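Local coordinates for protein TBC1 domain family member 22A (Homo sapiens, PDB 2QFZ) that may act as a GTPase-activating protein for Rab-family proteins through its TBC domain, forms homodimers and binds 14-3-3 proteins, at residues E221-R226 with H281-A286; I264-T269 with L324-A329; E128-I133 with L153-F158. All coordinates share one frame; numbering follows the deposited sequence. Where two conformers were deposited one is given.

Contact 1. Residues E221-R226 with H281-A286; sequences EELVSR and HLYVCA
Leu-223 and Val-224 on helix 211-227 meet Tyr-283 and Ala-286 on helix 276-291 in an apolar helix-helix packing within the all-helical TBC domain, well away from the centre of the chain. The two short axes run 9.9 Å apart at a crossing angle of -48°, and the backbones come nearest at Val-224 and Ala-286. Leu-223 carries most of the contact. With its CG anti to the backbone N (chi1 175°), it sends CD2 into the angle between two partners: CD2 lies 3.7 Å from Ala-286 CB and 3.8 Å from Tyr-283 CD1. The Tyr-283 side chain crosses that of Leu-223 at about a right angle, and its CE1 also comes within 4.2 Å of Leu-223 CD1. Beside this, Val-224 CG2 touches Ala-286 CB at 4.1 Å. Leu-220 and Leu-332 extend the packing around Ala-286, while Phe-336 touches Leu-223. An alanine in place of Leu-223 would probably open a gap beside Ala-286 and take away the methyl that packs on the Tyr-283 ring. The small methyl of Ala-286 lets the branched side chains approach closely; side-chain contacts between the segments are apolar, so association rests on van der Waals packing and burial of hydrocarbon surface.

Contact 2. Residues I264-T269 with L324-A329; sequences IRLWDT and LLLAEA
Leu-326 of helix 319-335 sets its two methyls against Arg-265, Leu-266 and Thr-269 of helix 260-270, the TBC-domain helix whose Asp-268 forms a salt bridge with Arg-56 and accepts a hydrogen bond from Trp-60 NE1, the Arg and Trp of the RxxxW signature of this family. The helix segments run 11.1 Å apart with their directions 34° from parallel, a separation bridged by side chains. Leu-326 and Thr-269 reach toward each other tip to tip: Leu-326 CD1 comes 3.2 Å from Thr-269 OG1, and Leu-326 CD2 lies beside Thr-269 CG2. The same Leu-326 CD2 meets Leu-266 CD1 at 4.0 Å, with Leu-325 CD2 a little farther from that methyl. Arg-265, its chain bent at chi2, reaches forward along its own helix to Thr-269, which leaves its guanidinium oblique to Leu-326, with Arg-265 NH1 3.4 Å from Leu-326 CD1. The Thr-269 hydroxyl is hydrogen-bonded to the carbonyl O of Trp-48, a residue that also touches Leu-326. Thr-269 OG1 also accepts a hydrogen bond of 2.9 Å from Arg-265 NH1, 156° at the hydrogen and within 2° of the guanidinium plane.

Contact 3. Residues E128-I133 with L153-F158; sequences EIFERI and LVTPFF
Phe-130 lays one face of its ring on Val-154, whose CG1 stands 3.8 Å from the ring centroid and only 6° off its normal, a CH-pi contact almost exactly over the centre. Val-154 holds CG1 anti to its backbone N, which directs that methyl at the ring. The two side chains slide past each other in opposite directions. At its rim the same ring meets two more partners. Its CE1 points into the face of Phe-158 in a T-shaped pair, 3.8 Å from CG of Phe-158, with the centroids 5.4 Å apart and the planes at 75°. Its CE2 comes within 3.5 Å of Thr-155 OG1, which lies near the ring plane. Val-154 beneath and two neighbours at the edge would limit how far the Phe-130 ring can tilt or turn. Two isoleucines one turn apart extend the packing: Ile-129 CD1 reaches Phe-158 CE1 at 3.8 Å, and Ile-133 CD1 reaches Val-154 CG1 at 4.1 Å. Their carriers, helices 124-140 and 150-162, are successive helices of the TBC domain, inclined at 121° in these segments. The second follows directly on the Tyr-x-Gln motif that in well-studied TBC domains supplies the glutamine finger. Helix 150-162 is kinked at Pro-156, since the proline nitrogen makes no bond to the preceding turn, although Phe-158 N still bonds to Val-154 O at 3.2 Å. Farther out, helix 181-200 packs alongside: Met-195 touches Val-154, and Glu-188 touches Ile-129 and is salt-bridged to Arg-132. On another flank, Tyr-85 of helix 74-91 packs against Ile-133.

From the N terminus, contact 3 comes first and closes a short loop, pairing helix 124-140 with helix 150-162 across 19 residues. Contacts 1 and 2 lie in series after it and cross each other: 221-226 opens contact 1, 264-269 opens contact 2, 281-286 completes contact 1 and 324-329 completes contact 2, each loop spanning 54 residues. Val-284 joins these two by packing on Leu-325, Leu-326 and Ala-329. Contact 2 also reaches contact 3, where Trp-267 CZ3 lies 3.5 Å from Phe-157 CE2. Helix 260-270 therefore links helix 150-162 to the C-terminal helix 319-335, while contacts 1 and 3, about 29 Å apart between centres, do not touch.

Contact 1. Residues E221-R226 with H281-A286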
# COMPACT_ATOMS: atom_id res chain seq x y z
N GLU A 221 12.06 -2.38 16.24
CA GLU A 221 12.57 -2.03 17.54
C GLU A 221 14.10 -2.20 17.53
O GLU A 221 14.81 -1.30 17.96
CB GLU A 221 11.88 -2.87 18.65
CG GLU A 221 12.57 -2.70 20.01
CD GLU A 221 11.76 -3.14 21.23
OE1 GLU A 221 10.71 -3.81 21.05
OE2 GLU A 221 12.19 -2.80 22.39
N GLU A 222 14.60 -3.33 17.00
CA GLU A 222 16.05 -3.57 16.90
C GLU A 222 16.75 -2.55 16.00
O GLU A 222 17.90 -2.17 16.25
CB GLU A 222 16.36 -4.98 16.39
CG GLU A 222 15.78 -6.11 17.23
CD GLU A 222 16.37 -6.18 18.63
OE1 GLU A 222 17.44 -6.82 18.79
OE2 GLU A 222 15.76 -5.59 19.58
N LEU A 223 16.06 -2.13 14.94
CA LEU A 223 16.61 -1.15 14.01
C LEU A 223 16.72 0.22 14.69
O LEU A 223 17.80 0.82 14.71
CB LEU A 223 15.76 -1.10 12.76
CG LEU A 223 16.05 -0.09 11.68
CD1 LEU A 223 17.51 -0.15 11.24
CD2 LEU A 223 15.08 -0.42 10.55
N VAL A 224 15.65 0.69 15.29
CA VAL A 224 15.67 2.00 15.94
C VAL A 224 16.62 2.08 17.18
O VAL A 224 17.21 3.14 17.46
CB VAL A 224 14.25 2.50 16.28
CG1 VAL A 224 14.30 3.75 17.12
CG2 VAL A 224 13.50 2.81 14.99
N SER A 225 16.79 0.97 17.88
CA SER A 225 17.77 0.92 18.97
C SER A 225 19.16 1.23 18.45
O SER A 225 19.95 1.84 19.16
CB SER A 225 17.79 -0.43 19.67
OG SER A 225 18.24 -1.45 18.83
N ARG A 226 19.43 0.82 17.20
CA ARG A 226 20.73 1.02 16.54
C ARG A 226 20.87 2.39 15.85
O ARG A 226 21.95 2.97 15.85
CB ARG A 226 21.03 -0.09 15.50
CG ARG A 226 21.15 -1.50 16.08
CD ARG A 226 21.45 -2.52 14.97
N HIS A 281 9.82 -1.47 3.57
CA HIS A 281 8.84 -0.89 4.48
C HIS A 281 9.34 -0.69 5.90
O HIS A 281 9.05 0.35 6.53
CB HIS A 281 7.51 -1.70 4.49
CG HIS A 281 6.43 -1.08 5.34
ND1 HIS A 281 5.88 0.14 5.05
CD2 HIS A 281 5.82 -1.51 6.47
CE1 HIS A 281 5.02 0.47 5.99
NE2 HIS A 281 4.96 -0.52 6.87
N LEU A 282 10.07 -1.66 6.44
CA LEU A 282 10.68 -1.53 7.76
C LEU A 282 11.51 -0.25 7.92
O LEU A 282 11.39 0.44 8.90
CB LEU A 282 11.59 -2.72 8.06
CG LEU A 282 11.03 -4.13 8.09
CD1 LEU A 282 11.88 -4.98 9.01
CD2 LEU A 282 9.57 -4.16 8.54
N TYR A 283 12.35 0.04 6.93
CA TYR A 283 13.24 1.21 6.95
C TYR A 283 12.49 2.49 6.79
O TYR A 283 12.94 3.48 7.30
CB TYR A 283 14.29 1.10 5.84
CG TYR A 283 15.15 -0.08 6.06
CD1 TYR A 283 16.22 -0.03 6.97
CD2 TYR A 283 14.89 -1.26 5.43
CE1 TYR A 283 17.02 -1.18 7.22
CE2 TYR A 283 15.68 -2.40 5.66
CZ TYR A 283 16.73 -2.34 6.55
OH TYR A 283 17.51 -3.46 6.74
N VAL A 284 11.38 2.48 6.04
CA VAL A 284 10.50 3.63 5.93
C VAL A 284 9.85 3.92 7.30
O VAL A 284 9.71 5.10 7.71
CB VAL A 284 9.43 3.46 4.78
CG1 VAL A 284 8.41 4.62 4.79
CG2 VAL A 284 10.13 3.36 3.43
N CYS A 285 9.45 2.85 8.00
CA CYS A 285 8.89 3.00 9.34
C CYS A 285 9.92 3.63 10.33
O CYS A 285 9.56 4.48 11.15
CB CYS A 285 8.35 1.67 9.86
SG CYS A 285 6.70 1.21 9.15
N ALA A 286 11.16 3.20 10.23
CA ALA A 286 12.25 3.71 11.08
C ALA A 286 12.51 5.19 10.81
O ALA A 286 12.60 5.98 11.76
CB ALA A 286 13.51 2.87 10.88

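Contact 2. Residues I264-T269 with L324-A329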
# COMPACT_ATOMS: atom_id res chain seq x y z
N ILE A 264 0.25 6.61 -2.43
CA ILE A 264 0.41 6.31 -3.86
C ILE A 264 1.86 6.55 -4.26
O ILE A 264 2.50 5.72 -4.87
CB ILE A 264 -0.64 7.09 -4.75
CG1 ILE A 264 -1.99 6.48 -4.53
CG2 ILE A 264 -0.21 7.09 -6.24
CD1 ILE A 264 -3.22 7.28 -5.08
N ARG A 265 2.43 7.69 -3.85
CA ARG A 265 3.81 7.97 -4.15
C ARG A 265 4.83 6.96 -3.54
O ARG A 265 5.75 6.45 -4.23
CB ARG A 265 4.11 9.41 -3.74
CG ARG A 265 5.53 9.83 -3.91
CD ARG A 265 6.12 9.59 -5.32
NE ARG A 265 7.52 9.87 -5.27
CZ ARG A 265 8.47 8.99 -4.99
NH1 ARG A 265 8.21 7.69 -4.82
NH2 ARG A 265 9.73 9.41 -4.92
N LEU A 266 4.67 6.70 -2.26
CA LEU A 266 5.36 5.68 -1.51
C LEU A 266 5.33 4.33 -2.24
O LEU A 266 6.38 3.66 -2.36
CB LEU A 266 4.72 5.57 -0.13
CG LEU A 266 5.52 5.24 1.14
CD1 LEU A 266 6.56 6.29 1.49
CD2 LEU A 266 4.53 5.02 2.36
N TRP A 267 4.17 3.93 -2.77
CA TRP A 267 4.07 2.60 -3.42
C TRP A 267 4.78 2.54 -4.78
O TRP A 267 5.14 1.44 -5.19
CB TRP A 267 2.62 2.07 -3.50
CG TRP A 267 2.03 1.66 -2.16
CD1 TRP A 267 2.49 1.97 -0.92
CD2 TRP A 267 0.84 0.90 -1.96
NE1 TRP A 267 1.66 1.43 0.05
CE2 TRP A 267 0.64 0.78 -0.58
CE3 TRP A 267 -0.06 0.28 -2.82
CZ2 TRP A 267 -0.43 0.07 -0.05
CZ3 TRP A 267 -1.12 -0.42 -2.29
CH2 TRP A 267 -1.31 -0.50 -0.94
N ASP A 268 5.03 3.70 -5.45
CA ASP A 268 5.90 3.77 -6.64
C ASP A 268 7.26 3.15 -6.30
O ASP A 268 7.79 2.27 -6.99
CB ASP A 268 6.16 5.20 -7.12
CG ASP A 268 4.98 5.87 -7.75
OD1 ASP A 268 3.92 5.26 -8.03
OD2 ASP A 268 5.10 7.10 -7.95
N THR A 269 7.83 3.61 -5.20
CA THR A 269 9.12 3.12 -4.75
C THR A 269 9.07 1.72 -4.19
O THR A 269 9.98 0.93 -4.46
CB THR A 269 9.70 4.07 -3.71
OG1 THR A 269 9.77 5.35 -4.32
CG2 THR A 269 11.13 3.64 -3.30
N LEU A 324 11.80 12.91 0.72
CA LEU A 324 12.73 12.98 1.86
C LEU A 324 12.66 11.73 2.73
O LEU A 324 13.69 11.13 3.03
CB LEU A 324 12.45 14.22 2.69
CG LEU A 324 12.86 15.54 2.01
N LEU A 325 11.45 11.31 3.11
CA LEU A 325 11.28 10.09 3.90
C LEU A 325 11.96 8.88 3.22
O LEU A 325 12.69 8.07 3.86
CB LEU A 325 9.79 9.84 4.16
CG LEU A 325 9.38 8.71 5.11
CD1 LEU A 325 9.93 9.02 6.53
CD2 LEU A 325 7.86 8.51 5.10
N LEU A 326 11.77 8.75 1.92
CA LEU A 326 12.35 7.62 1.20
C LEU A 326 13.88 7.70 1.12
O LEU A 326 14.57 6.66 1.16
CB LEU A 326 11.73 7.48 -0.19
CG LEU A 326 10.29 6.98 -0.27
CD1 LEU A 326 9.64 7.22 -1.72
CD2 LEU A 326 10.21 5.52 0.12
N ALA A 327 14.41 8.93 0.99
CA ALA A 327 15.86 9.14 0.93
C ALA A 327 16.53 8.75 2.25
O ALA A 327 17.55 8.07 2.26
CB ALA A 327 16.20 10.64 0.51
N GLU A 328 15.91 9.14 3.36
CA GLU A 328 16.29 8.69 4.71
C GLU A 328 16.20 7.17 4.93
O GLU A 328 17.13 6.55 5.42
CB GLU A 328 15.43 9.44 5.74
CG GLU A 328 15.79 10.91 5.75
CD GLU A 328 17.32 11.07 5.71
OE1 GLU A 328 17.96 10.70 6.73
OE2 GLU A 328 17.87 11.46 4.64
N ALA A 329 15.08 6.58 4.54
CA ALA A 329 14.88 5.11 4.59
C ALA A 329 16.02 4.39 3.87
O ALA A 329 16.57 3.40 4.38
CB ALA A 329 13.55 4.74 3.96

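Contact 3. Residues E128-I133 with L153-F158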
# COMPACT_ATOMS: atom_id res chain seq x y z
N GLU A 128 -19.62 -1.50 -2.99
CA GLU A 128 -19.88 -2.85 -3.48
C GLU A 128 -18.65 -3.51 -4.12
O GLU A 128 -18.46 -4.68 -3.96
CB GLU A 128 -21.01 -2.84 -4.54
N ILE A 129 -17.87 -2.76 -4.89
CA ILE A 129 -16.68 -3.31 -5.53
C ILE A 129 -15.72 -3.73 -4.43
O ILE A 129 -15.18 -4.83 -4.45
CB ILE A 129 -15.98 -2.29 -6.44
CG1 ILE A 129 -16.82 -2.00 -7.66
CG2 ILE A 129 -14.59 -2.81 -6.85
CD1 ILE A 129 -16.34 -0.73 -8.44
N PHE A 130 -15.50 -2.83 -3.48
CA PHE A 130 -14.54 -3.06 -2.37
C PHE A 130 -14.87 -4.31 -1.61
O PHE A 130 -13.98 -5.11 -1.37
CB PHE A 130 -14.48 -1.83 -1.43
CG PHE A 130 -13.49 -0.76 -1.87
CD1 PHE A 130 -13.47 -0.29 -3.16
CD2 PHE A 130 -12.57 -0.23 -0.97
CE1 PHE A 130 -12.56 0.69 -3.56
CE2 PHE A 130 -11.67 0.75 -1.36
CZ PHE A 130 -11.67 1.20 -2.67
N GLU A 131 -16.16 -4.47 -1.22
CA GLU A 131 -16.65 -5.68 -0.49
C GLU A 131 -16.46 -6.97 -1.27
O GLU A 131 -16.10 -8.03 -0.71
CB GLU A 131 -18.16 -5.54 -0.14
CG GLU A 131 -18.44 -4.53 0.94
CD GLU A 131 -19.92 -4.29 1.21
OE1 GLU A 131 -20.77 -5.01 0.64
OE2 GLU A 131 -20.22 -3.36 2.02
N ARG A 132 -16.73 -6.89 -2.57
CA ARG A 132 -16.61 -8.06 -3.42
C ARG A 132 -15.17 -8.49 -3.60
O ARG A 132 -14.87 -9.70 -3.52
CB ARG A 132 -17.27 -7.79 -4.77
CG ARG A 132 -17.50 -9.04 -5.56
CD ARG A 132 -18.51 -8.83 -6.62
NE ARG A 132 -18.31 -7.56 -7.31
CZ ARG A 132 -19.16 -7.00 -8.15
NH1 ARG A 132 -20.33 -7.60 -8.45
NH2 ARG A 132 -18.83 -5.83 -8.71
N ILE A 133 -14.27 -7.55 -3.88
CA ILE A 133 -12.81 -7.88 -3.97
C ILE A 133 -12.31 -8.53 -2.68
O ILE A 133 -11.62 -9.56 -2.70
CB ILE A 133 -11.94 -6.61 -4.25
CG1 ILE A 133 -12.11 -6.12 -5.69
CG2 ILE A 133 -10.42 -6.88 -3.99
CD1 ILE A 133 -11.52 -4.70 -5.94
N LEU A 153 -5.56 -1.70 1.72
CA LEU A 153 -4.66 -2.00 0.62
C LEU A 153 -5.37 -2.05 -0.75
O LEU A 153 -4.70 -2.00 -1.78
CB LEU A 153 -3.87 -3.28 0.91
CG LEU A 153 -3.22 -3.35 2.29
CD1 LEU A 153 -2.44 -4.62 2.41
CD2 LEU A 153 -2.35 -2.19 2.62
N VAL A 154 -6.71 -2.10 -0.75
CA VAL A 154 -7.48 -2.02 -2.00
C VAL A 154 -7.40 -0.61 -2.61
O VAL A 154 -7.32 -0.46 -3.82
CB VAL A 154 -9.01 -2.36 -1.78
CG1 VAL A 154 -9.81 -2.22 -3.11
CG2 VAL A 154 -9.20 -3.76 -1.19
N THR A 155 -7.43 0.41 -1.76
CA THR A 155 -7.66 1.81 -2.20
C THR A 155 -6.62 2.39 -3.18
O THR A 155 -6.99 3.02 -4.16
CB THR A 155 -7.84 2.76 -0.97
OG1 THR A 155 -8.77 2.15 -0.06
CG2 THR A 155 -8.32 4.16 -1.37
N PRO A 156 -5.31 2.21 -2.93
CA PRO A 156 -4.39 2.78 -3.90
C PRO A 156 -4.47 2.16 -5.31
O PRO A 156 -4.42 2.88 -6.30
CB PRO A 156 -3.04 2.54 -3.25
CG PRO A 156 -3.38 2.38 -1.79
CD PRO A 156 -4.58 1.61 -1.81
N PHE A 157 -4.60 0.85 -5.42
CA PHE A 157 -4.77 0.24 -6.74
C PHE A 157 -6.05 0.79 -7.45
O PHE A 157 -6.03 1.18 -8.60
CB PHE A 157 -4.80 -1.28 -6.59
CG PHE A 157 -3.52 -1.86 -6.10
CD1 PHE A 157 -2.40 -1.84 -6.91
CD2 PHE A 157 -3.42 -2.41 -4.85
CE1 PHE A 157 -1.19 -2.39 -6.49
CE2 PHE A 157 -2.19 -2.96 -4.41
CZ PHE A 157 -1.10 -2.96 -5.24
N PHE A 158 -7.13 0.90 -6.72
CA PHE A 158 -8.40 1.22 -7.32
C PHE A 158 -8.37 2.67 -7.79
O PHE A 158 -8.79 2.98 -8.90
CB PHE A 158 -9.57 0.97 -6.34
CG PHE A 158 -10.91 1.44 -6.86
CD1 PHE A 158 -11.69 0.59 -7.67
CD2 PHE A 158 -11.36 2.73 -6.58
CE1 PHE A 158 -12.94 1.04 -8.18
CE2 PHE A 158 -12.58 3.20 -7.09
CZ PHE A 158 -13.38 2.35 -7.87